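Local atomic coordinates of RagB/SusD domain protein (Flavobacterium johnsoniae, PDB entry 5J5U), a protein that binds chitin and, as a SusD homolog of a chitin utilization locus, probably captures chitin chains at the outer membrane for uptake. Residues A[103-117]-A[181-195]. Sequence-based numbering, arbitrary orientation.
Sequences VAKIMKVMVAQRLTD and WKKLANTMRLRLAMR
Val103 lies over one face of the Trp181 indole, its CG1 3.6 Å from the centroid of the six-membered ring in a CH-pi contact, while CG2 covers the five-membered side. The rim of the same ring receives two further side chains: Ile106 CG2 in the ring plane beside Trp181 CZ3, and Met107 SD 3.8 Å from Trp181 CH2, an edge-on Met-aromatic contact. With CG swung away from its carbonyl carbon (chi1 -83°), the indole reaches across to helix 103-117, and its NE1 bonds to Asp171. A leucine in place of Trp181 has no indole face or N-H, and is likely to open a gap beside Val103 and Met107 and leave Asp171 without its hydrogen-bond mate. One turn on, Ile106 CD1 presses on Ala185 CB at 3.6 Å, where the backbones come nearest. Helices 98-119 and 178-195 run roughly parallel here, at 31°, with helix 143-160 between them in sequence, consistent with the TPR-like helical core of SusD-family proteins. Met110 and Leu184 meet tip to tip, SD against CD2, and Met188 crosses Met110 at about a right angle. Gln113 is a knob among Met188, Arg191, Leu192 and Arg195. Its OE1 takes a bent bond from Arg191 NH1 (3.1 Å), the amide and guanidinium planes 86° apart, whereas CG rests on Leu192 CD2. Gln113 NE2 and Arg195 NH1 approach Asp117 OD2 from opposite faces of the carboxylate, each at 3.0 Å, the arginine forming a salt bridge. Glu417 also pairs with both donors, Glu339 forms a salt bridge with Arg191, and Tyr147 OH hydrogen-bonds Asp117 OD1.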
ATOM      1  N   VAL A 103     -14.025  16.244  -2.426  1.00 26.07           N
ATOM      2  CA  VAL A 103     -13.540  15.005  -3.025  1.00 29.77           C
ATOM      3  C   VAL A 103     -12.088  15.189  -3.504  1.00 26.87           C
ATOM      4  O   VAL A 103     -11.190  14.415  -3.146  1.00 20.69           O
ATOM      5  CB  VAL A 103     -14.459  14.545  -4.188  1.00 25.14           C
ATOM      6  CG1 VAL A 103     -13.754  13.537  -5.072  1.00 28.12           C
ATOM      7  CG2 VAL A 103     -15.755  13.945  -3.639  1.00 21.00           C
ATOM      8  N   ALA A 104     -11.863  16.247  -4.274  1.00 21.41           N
ATOM      9  CA  ALA A 104     -10.542  16.570  -4.734  1.00 22.69           C
ATOM     10  C   ALA A 104      -9.571  16.642  -3.562  1.00 23.69           C
ATOM     11  O   ALA A 104      -8.470  16.106  -3.646  1.00 23.16           O
ATOM     12  CB  ALA A 104     -10.554  17.869  -5.502  1.00 27.69           C
ATOM     13  N   LYS A 105      -9.978  17.272  -2.465  1.00 24.22           N
ATOM     14  CA  LYS A 105      -9.069  17.415  -1.316  1.00 20.71           C
ATOM     15  C   LYS A 105      -8.708  16.045  -0.735  1.00 25.67           C
ATOM     16  O   LYS A 105      -7.528  15.783  -0.411  1.00 19.68           O
ATOM     17  CB  LYS A 105      -9.674  18.318  -0.231  1.00 22.93           C
ATOM     18  CG  LYS A 105      -9.314  19.797  -0.416  1.00 33.21           C
ATOM     19  CD  LYS A 105      -9.965  20.694   0.628  1.00 32.61           C
ATOM     20  CE  LYS A 105     -11.461  20.458   0.681  1.00 34.24           C
ATOM     21  NZ  LYS A 105     -12.159  21.455   1.514  1.00 33.72           N
ATOM     22  N   ILE A 106      -9.714  15.165  -0.641  1.00 20.04           N
ATOM     23  CA  ILE A 106      -9.482  13.796  -0.191  1.00 18.09           C
ATOM     24  C   ILE A 106      -8.520  13.131  -1.179  1.00 22.33           C
ATOM     25  O   ILE A 106      -7.520  12.531  -0.775  1.00 22.58           O
ATOM     26  CB  ILE A 106     -10.804  13.003  -0.061  1.00 22.16           C
ATOM     27  CG1 ILE A 106     -11.681  13.635   1.014  1.00 20.19           C
ATOM     28  CG2 ILE A 106     -10.556  11.575   0.358  1.00 15.39           C
ATOM     29  CD1 ILE A 106     -13.061  13.071   1.059  1.00 23.09           C
ATOM     30  N   MET A 107      -8.782  13.318  -2.475  1.00 21.68           N
ATOM     31  CA  MET A 107      -7.891  12.768  -3.479  1.00 22.81           C
ATOM     32  C   MET A 107      -6.475  13.244  -3.183  1.00 23.63           C
ATOM     33  O   MET A 107      -5.537  12.437  -3.194  1.00 25.36           O
ATOM     34  CB  MET A 107      -8.300  13.186  -4.896  1.00 17.38           C
ATOM     35  CG  MET A 107      -9.488  12.441  -5.456  1.00 27.61           C
ATOM     36  SD  MET A 107      -9.218  10.679  -5.683  1.00 30.88           S
ATOM     37  CE  MET A 107      -7.931  10.624  -6.918  1.00 24.70           C
ATOM     38  N   LYS A 108      -6.334  14.535  -2.865  1.00 22.00           N
ATOM     39  CA  LYS A 108      -5.006  15.120  -2.799  1.00 23.58           C
ATOM     40  C   LYS A 108      -4.220  14.470  -1.676  1.00 21.70           C
ATOM     41  O   LYS A 108      -3.000  14.292  -1.793  1.00 14.86           O
ATOM     42  CB  LYS A 108      -5.057  16.634  -2.626  1.00 20.05           C
ATOM     43  CG  LYS A 108      -3.692  17.240  -2.301  1.00 25.30           C
ATOM     44  CD  LYS A 108      -3.472  18.578  -2.982  1.00 31.30           C
ATOM     45  CE  LYS A 108      -3.920  19.734  -2.123  1.00 32.47           C
ATOM     46  NZ  LYS A 108      -3.468  19.627  -0.716  1.00 25.36           N
ATOM     47  N   VAL A 109      -4.924  14.036  -0.628  1.00 21.19           N
ATOM     48  CA  VAL A 109      -4.222  13.381   0.471  1.00 20.38           C
ATOM     49  C   VAL A 109      -3.720  12.014  -0.019  1.00 19.66           C
ATOM     50  O   VAL A 109      -2.556  11.678   0.157  1.00 21.15           O
ATOM     51  CB  VAL A 109      -5.111  13.255   1.734  1.00 23.84           C
ATOM     52  CG1 VAL A 109      -4.395  12.455   2.818  1.00 16.80           C
ATOM     53  CG2 VAL A 109      -5.493  14.648   2.260  1.00 18.09           C
ATOM     54  N   MET A 110      -4.581  11.260  -0.688  1.00 15.48           N
ATOM     55  CA  MET A 110      -4.210   9.941  -1.177  1.00 18.45           C
ATOM     56  C   MET A 110      -3.031  10.005  -2.148  1.00 17.91           C
ATOM     57  O   MET A 110      -2.092   9.205  -2.053  1.00 16.52           O
ATOM     58  CB  MET A 110      -5.411   9.281  -1.854  1.00 19.36           C
ATOM     59  CG  MET A 110      -6.525   8.906  -0.885  1.00 29.83           C
ATOM     60  SD  MET A 110      -8.015   8.292  -1.717  1.00 29.16           S
ATOM     61  CE  MET A 110      -7.510   6.628  -2.126  1.00 23.57           C
ATOM     62  N   VAL A 111      -3.071  10.970  -3.060  1.00 16.06           N
ATOM     63  CA  VAL A 111      -1.951  11.207  -3.957  1.00 19.61           C
ATOM     64  C   VAL A 111      -0.655  11.476  -3.157  1.00 15.62           C
ATOM     65  O   VAL A 111       0.363  10.838  -3.413  1.00 10.08           O
ATOM     66  CB  VAL A 111      -2.234  12.413  -4.936  1.00 20.35           C
ATOM     67  CG1 VAL A 111      -0.959  12.882  -5.663  1.00 13.30           C
ATOM     68  CG2 VAL A 111      -3.375  12.105  -5.945  1.00 15.91           C
ATOM     69  N   ALA A 112      -0.703  12.372  -2.171  1.00 13.35           N
ATOM     70  CA  ALA A 112       0.541  12.878  -1.551  1.00 13.50           C
ATOM     71  C   ALA A 112       1.085  11.963  -0.446  1.00 18.07           C
ATOM     72  O   ALA A 112       2.295  11.917  -0.184  1.00 16.53           O
ATOM     73  CB  ALA A 112       0.312  14.276  -0.991  1.00 13.18           C
ATOM     74  N   GLN A 113       0.165  11.255   0.208  1.00 14.15           N
ATOM     75  CA  GLN A 113       0.497  10.332   1.285  1.00 22.36           C
ATOM     76  C   GLN A 113       1.530   9.263   0.872  1.00 15.70           C
ATOM     77  O   GLN A 113       2.469   8.978   1.620  1.00 11.95           O
ATOM     78  CB  GLN A 113      -0.783   9.665   1.808  1.00 16.67           C
ATOM     79  CG  GLN A 113      -0.548   8.541   2.781  1.00 15.22           C
ATOM     80  CD  GLN A 113      -0.788   7.172   2.150  1.00 22.05           C
ATOM     81  OE1 GLN A 113      -1.892   6.888   1.652  1.00 19.93           O
ATOM     82  NE2 GLN A 113       0.250   6.307   2.172  1.00 18.96           N
ATOM     83  N   ARG A 114       1.335   8.646  -0.282  1.00 15.24           N
ATOM     84  CA  ARG A 114       2.325   7.690  -0.757  1.00 11.02           C
ATOM     85  C   ARG A 114       3.684   8.419  -0.886  1.00 16.18           C
ATOM     86  O   ARG A 114       4.724   7.943  -0.374  1.00 11.50           O
ATOM     87  CB  ARG A 114       1.873   7.059  -2.088  1.00 12.03           C
ATOM     88  CG  ARG A 114       0.562   6.194  -1.969  1.00 15.62           C
ATOM     89  CD  ARG A 114      -0.241   6.138  -3.264  1.00 17.43           C
ATOM     90  NE  ARG A 114      -0.129   7.390  -4.009  1.00 21.20           N
ATOM     91  CZ  ARG A 114      -0.178   7.505  -5.332  1.00 14.62           C
ATOM     92  NH1 ARG A 114      -0.383   6.443  -6.094  1.00 13.04           N
ATOM     93  NH2 ARG A 114      -0.017   8.700  -5.895  1.00 17.78           N
ATOM     94  N   LEU A 115       3.643   9.617  -1.474  1.00 12.58           N
ATOM     95  CA  LEU A 115       4.842  10.391  -1.761  1.00 14.55           C
ATOM     96  C   LEU A 115       5.706  10.629  -0.513  1.00 15.77           C
ATOM     97  O   LEU A 115       6.873  10.208  -0.471  1.00  8.04           O
ATOM     98  CB  LEU A 115       4.463  11.725  -2.419  1.00 17.38           C
ATOM     99  CG  LEU A 115       5.584  12.518  -3.102  1.00 21.63           C
ATOM    100  CD1 LEU A 115       6.244  11.702  -4.191  1.00 16.11           C
ATOM    101  CD2 LEU A 115       5.015  13.777  -3.704  1.00 29.10           C
ATOM    102  N   THR A 116       5.126  11.259   0.510  1.00 12.40           N
ATOM    103  CA  THR A 116       5.892  11.593   1.711  1.00 11.44           C
ATOM    104  C   THR A 116       6.318  10.274   2.369  1.00 12.93           C
ATOM    105  O   THR A 116       7.484  10.112   2.783  1.00 10.17           O
ATOM    106  CB  THR A 116       5.093  12.535   2.680  1.00 11.56           C
ATOM    107  OG1 THR A 116       5.870  12.844   3.841  1.00  7.76           O
ATOM    108  CG2 THR A 116       3.699  11.962   3.072  1.00 14.40           C
ATOM    109  N   ASP A 117       5.421   9.285   2.348  1.00 11.37           N
ATOM    110  CA  ASP A 117       5.724   8.041   3.048  1.00 11.79           C
ATOM    111  C   ASP A 117       6.958   7.367   2.426  1.00 14.87           C
ATOM    112  O   ASP A 117       7.718   6.665   3.119  1.00 17.10           O
ATOM    113  CB  ASP A 117       4.533   7.112   3.028  1.00 13.46           C
ATOM    114  CG  ASP A 117       3.523   7.447   4.108  1.00 19.85           C
ATOM    115  OD1 ASP A 117       3.807   8.358   4.921  1.00 12.86           O
ATOM    116  OD2 ASP A 117       2.452   6.783   4.141  1.00 17.08           O
ATOM    117  N   TRP A 181     -17.578   8.689   0.063  1.00 26.42           N
ATOM    118  CA  TRP A 181     -16.446   9.584   0.174  1.00 27.47           C
ATOM    119  C   TRP A 181     -16.186   9.977   1.630  1.00 27.94           C
ATOM    120  O   TRP A 181     -15.027  10.108   2.051  1.00 22.50           O
ATOM    121  CB  TRP A 181     -16.649  10.816  -0.705  1.00 24.76           C
ATOM    122  CG  TRP A 181     -16.243  10.548  -2.118  1.00 28.98           C
ATOM    123  CD1 TRP A 181     -17.065  10.279  -3.174  1.00 27.76           C
ATOM    124  CD2 TRP A 181     -14.906  10.454  -2.617  1.00 25.16           C
ATOM    125  NE1 TRP A 181     -16.324  10.054  -4.306  1.00 25.58           N
ATOM    126  CE2 TRP A 181     -14.994  10.152  -3.992  1.00 25.36           C
ATOM    127  CE3 TRP A 181     -13.645  10.599  -2.037  1.00 22.86           C
ATOM    128  CZ2 TRP A 181     -13.866   9.997  -4.798  1.00 28.74           C
ATOM    129  CZ3 TRP A 181     -12.522  10.456  -2.839  1.00 26.68           C
ATOM    130  CH2 TRP A 181     -12.637  10.160  -4.205  1.00 28.89           C
ATOM    131  N   LYS A 182     -17.253  10.124   2.413  1.00 31.09           N
ATOM    132  CA  LYS A 182     -17.089  10.420   3.838  1.00 32.56           C
ATOM    133  C   LYS A 182     -16.284   9.332   4.537  1.00 29.14           C
ATOM    134  O   LYS A 182     -15.254   9.607   5.174  1.00 27.85           O
ATOM    135  CB  LYS A 182     -18.449  10.589   4.516  1.00 31.06           C
ATOM    136  CG  LYS A 182     -19.160  11.873   4.110  1.00 30.23           C
ATOM    137  CD  LYS A 182     -20.524  12.023   4.766  1.00 34.70           C
ATOM    138  CE  LYS A 182     -20.992  13.474   4.673  1.00 35.54           C
ATOM    139  NZ  LYS A 182     -20.859  14.235   5.966  1.00 41.68           N
ATOM    140  N   LYS A 183     -16.731   8.089   4.390  1.00 30.44           N
ATOM    141  CA  LYS A 183     -16.066   6.967   5.053  1.00 32.10           C
ATOM    142  C   LYS A 183     -14.653   6.717   4.516  1.00 28.13           C
ATOM    143  O   LYS A 183     -13.776   6.301   5.279  1.00 26.36           O
ATOM    144  CB  LYS A 183     -16.911   5.706   4.917  1.00 28.94           C
ATOM    145  CG  LYS A 183     -18.338   5.900   5.412  1.00 32.29           C
ATOM    146  CD  LYS A 183     -19.125   4.608   5.366  1.00 36.63           C
ATOM    147  CE  LYS A 183     -19.933   4.536   4.077  1.00 28.53           C
ATOM    148  NZ  LYS A 183     -20.649   3.237   3.983  1.00 39.72           N
ATOM    149  N   LEU A 184     -14.422   6.997   3.228  1.00 23.20           N
ATOM    150  CA  LEU A 184     -13.065   6.900   2.669  1.00 29.76           C
ATOM    151  C   LEU A 184     -12.151   7.913   3.344  1.00 27.87           C
ATOM    152  O   LEU A 184     -10.999   7.601   3.679  1.00 22.76           O
ATOM    153  CB  LEU A 184     -13.047   7.134   1.153  1.00 25.30           C
ATOM    154  CG  LEU A 184     -11.625   7.298   0.591  1.00 28.95           C
ATOM    155  CD1 LEU A 184     -10.854   6.003   0.649  1.00 20.13           C
ATOM    156  CD2 LEU A 184     -11.626   7.855  -0.825  1.00 23.02           C
ATOM    157  N   ALA A 185     -12.689   9.114   3.556  1.00 26.21           N
ATOM    158  CA  ALA A 185     -11.966  10.168   4.242  1.00 22.71           C
ATOM    159  C   ALA A 185     -11.578   9.728   5.648  1.00 22.41           C
ATOM    160  O   ALA A 185     -10.426   9.888   6.068  1.00 25.89           O
ATOM    161  CB  ALA A 185     -12.808  11.433   4.292  1.00 22.62           C
ATOM    162  N   ASN A 186     -12.520   9.121   6.362  1.00 23.32           N
ATOM    163  CA  ASN A 186     -12.238   8.682   7.731  1.00 23.60           C
ATOM    164  C   ASN A 186     -11.290   7.470   7.839  1.00 24.37           C
ATOM    165  O   ASN A 186     -10.542   7.336   8.813  1.00 21.65           O
ATOM    166  CB  ASN A 186     -13.547   8.366   8.450  1.00 29.21           C
ATOM    167  CG  ASN A 186     -14.359   9.609   8.742  1.00 28.28           C
ATOM    168  OD1 ASN A 186     -13.809  10.656   9.104  1.00 20.46           O
ATOM    169  ND2 ASN A 186     -15.669   9.514   8.552  1.00 24.10           N
ATOM    170  N   THR A 187     -11.358   6.572   6.862  1.00 24.74           N
ATOM    171  CA  THR A 187     -10.491   5.401   6.852  1.00 26.50           C
ATOM    172  C   THR A 187      -9.052   5.837   6.555  1.00 24.54           C
ATOM    173  O   THR A 187      -8.114   5.399   7.237  1.00 20.82           O
ATOM    174  CB  THR A 187     -10.981   4.352   5.834  1.00 24.99           C
ATOM    175  OG1 THR A 187     -12.365   4.079   6.079  1.00 25.93           O
ATOM    176  CG2 THR A 187     -10.190   3.052   5.965  1.00 21.90           C
ATOM    177  N   MET A 188      -8.885   6.724   5.568  1.00 22.84           N
ATOM    178  CA  MET A 188      -7.579   7.339   5.321  1.00 22.25           C
ATOM    179  C   MET A 188      -7.057   8.017   6.588  1.00 20.63           C
ATOM    180  O   MET A 188      -5.874   7.889   6.935  1.00 20.87           O
ATOM    181  CB  MET A 188      -7.654   8.348   4.164  1.00 20.03           C
ATOM    182  CG  MET A 188      -7.628   7.698   2.771  1.00 18.08           C
ATOM    183  SD  MET A 188      -6.073   6.795   2.498  1.00 24.63           S
ATOM    184  CE  MET A 188      -4.879   8.133   2.463  1.00 20.43           C
ATOM    185  N   ARG A 189      -7.950   8.734   7.277  1.00 25.03           N
ATOM    186  CA  ARG A 189      -7.579   9.429   8.514  1.00 20.92           C
ATOM    187  C   ARG A 189      -7.031   8.455   9.544  1.00 22.21           C
ATOM    188  O   ARG A 189      -6.004   8.722  10.183  1.00 18.57           O
ATOM    189  CB  ARG A 189      -8.778  10.178   9.081  1.00 23.40           C
ATOM    190  CG  ARG A 189      -8.509  10.910  10.385  1.00 28.65           C
ATOM    191  CD  ARG A 189      -9.609  11.931  10.589  1.00 26.81           C
ATOM    192  NE  ARG A 189      -9.419  12.767  11.766  1.00 28.89           N
ATOM    193  CZ  ARG A 189     -10.221  13.775  12.081  1.00 30.66           C
ATOM    194  NH1 ARG A 189     -11.257  14.058  11.301  1.00 29.27           N
ATOM    195  NH2 ARG A 189      -9.983  14.510  13.158  1.00 29.82           N
ATOM    196  N   LEU A 190      -7.696   7.311   9.680  1.00 16.65           N
ATOM    197  CA  LEU A 190      -7.234   6.261  10.600  1.00 19.20           C
ATOM    198  C   LEU A 190      -5.879   5.638  10.188  1.00 18.32           C
ATOM    199  O   LEU A 190      -5.054   5.273  11.036  1.00 18.40           O
ATOM    200  CB  LEU A 190      -8.310   5.166  10.706  1.00 14.96           C
ATOM    201  CG  LEU A 190      -8.050   3.976  11.620  1.00 16.38           C
ATOM    202  CD1 LEU A 190      -7.910   4.417  13.053  1.00 17.95           C
ATOM    203  CD2 LEU A 190      -9.172   2.959  11.472  1.00 16.37           C
ATOM    204  N   ARG A 191      -5.691   5.453   8.883  1.00 15.63           N
ATOM    205  CA  ARG A 191      -4.432   4.942   8.357  1.00 18.59           C
ATOM    206  C   ARG A 191      -3.283   5.896   8.735  1.00 17.67           C
ATOM    207  O   ARG A 191      -2.213   5.478   9.197  1.00 19.23           O
ATOM    208  CB  ARG A 191      -4.527   4.760   6.832  1.00 17.86           C
ATOM    209  CG  ARG A 191      -3.198   4.485   6.156  1.00 19.43           C
ATOM    210  CD  ARG A 191      -3.273   4.633   4.648  1.00 21.70           C
ATOM    211  NE  ARG A 191      -3.866   3.463   4.019  1.00 17.03           N
ATOM    212  CZ  ARG A 191      -3.898   3.268   2.712  1.00 16.07           C
ATOM    213  NH1 ARG A 191      -3.360   4.182   1.904  1.00 11.17           N
ATOM    214  NH2 ARG A 191      -4.448   2.158   2.222  1.00 12.99           N
ATOM    215  N   LEU A 192      -3.516   7.188   8.535  1.00 19.77           N
ATOM    216  CA  LEU A 192      -2.515   8.199   8.887  1.00 16.31           C
ATOM    217  C   LEU A 192      -2.322   8.248  10.417  1.00 19.82           C
ATOM    218  O   LEU A 192      -1.197   8.397  10.909  1.00 17.97           O
ATOM    219  CB  LEU A 192      -2.923   9.559   8.314  1.00 11.10           C
ATOM    220  CG  LEU A 192      -3.008   9.514   6.781  1.00 13.44           C
ATOM    221  CD1 LEU A 192      -3.757  10.677   6.210  1.00 15.86           C
ATOM    222  CD2 LEU A 192      -1.637   9.433   6.145  1.00 15.72           C
ATOM    223  N   ALA A 193      -3.412   8.101  11.168  1.00 15.54           N
ATOM    224  CA  ALA A 193      -3.317   8.131  12.615  1.00 15.22           C
ATOM    225  C   ALA A 193      -2.442   7.017  13.115  1.00 18.97           C
ATOM    226  O   ALA A 193      -1.556   7.239  13.938  1.00 17.97           O
ATOM    227  CB  ALA A 193      -4.697   8.029  13.263  1.00 22.60           C
ATOM    228  N   MET A 194      -2.676   5.803  12.620  1.00 20.96           N
ATOM    229  CA  MET A 194      -1.853   4.683  13.071  1.00 15.41           C
ATOM    230  C   MET A 194      -0.416   4.870  12.610  1.00 17.45           C
ATOM    231  O   MET A 194       0.523   4.495  13.326  1.00 16.86           O
ATOM    232  CB  MET A 194      -2.422   3.348  12.589  1.00 13.93           C
ATOM    233  CG  MET A 194      -3.778   3.006  13.245  1.00 25.09           C
ATOM    234  SD  MET A 194      -3.853   3.129  15.065  1.00 27.25           S
ATOM    235  CE  MET A 194      -4.379   4.787  15.264  1.00 26.05           C
ATOM    236  N   ARG A 195      -0.229   5.491  11.447  1.00 15.07           N
ATOM    237  CA  ARG A 195       1.137   5.582  10.942  1.00 19.88           C
ATOM    238  C   ARG A 195       2.023   6.450  11.865  1.00 14.40           C
ATOM    239  O   ARG A 195       3.228   6.244  11.923  1.00 16.86           O
ATOM    240  CB  ARG A 195       1.160   6.103   9.500  1.00 12.30           C
ATOM    241  CG  ARG A 195       2.497   5.848   8.813  1.00 15.36           C
ATOM    242  CD  ARG A 195       2.293   5.438   7.362  1.00 17.03           C
ATOM    243  NE  ARG A 195       1.617   4.148   7.247  1.00 13.04           N
ATOM    244  CZ  ARG A 195       0.855   3.812   6.218  1.00 15.69           C
ATOM    245  NH1 ARG A 195       0.699   4.670   5.221  1.00 13.53           N
ATOM    246  NH2 ARG A 195       0.259   2.621   6.176  1.00 18.44           N
TER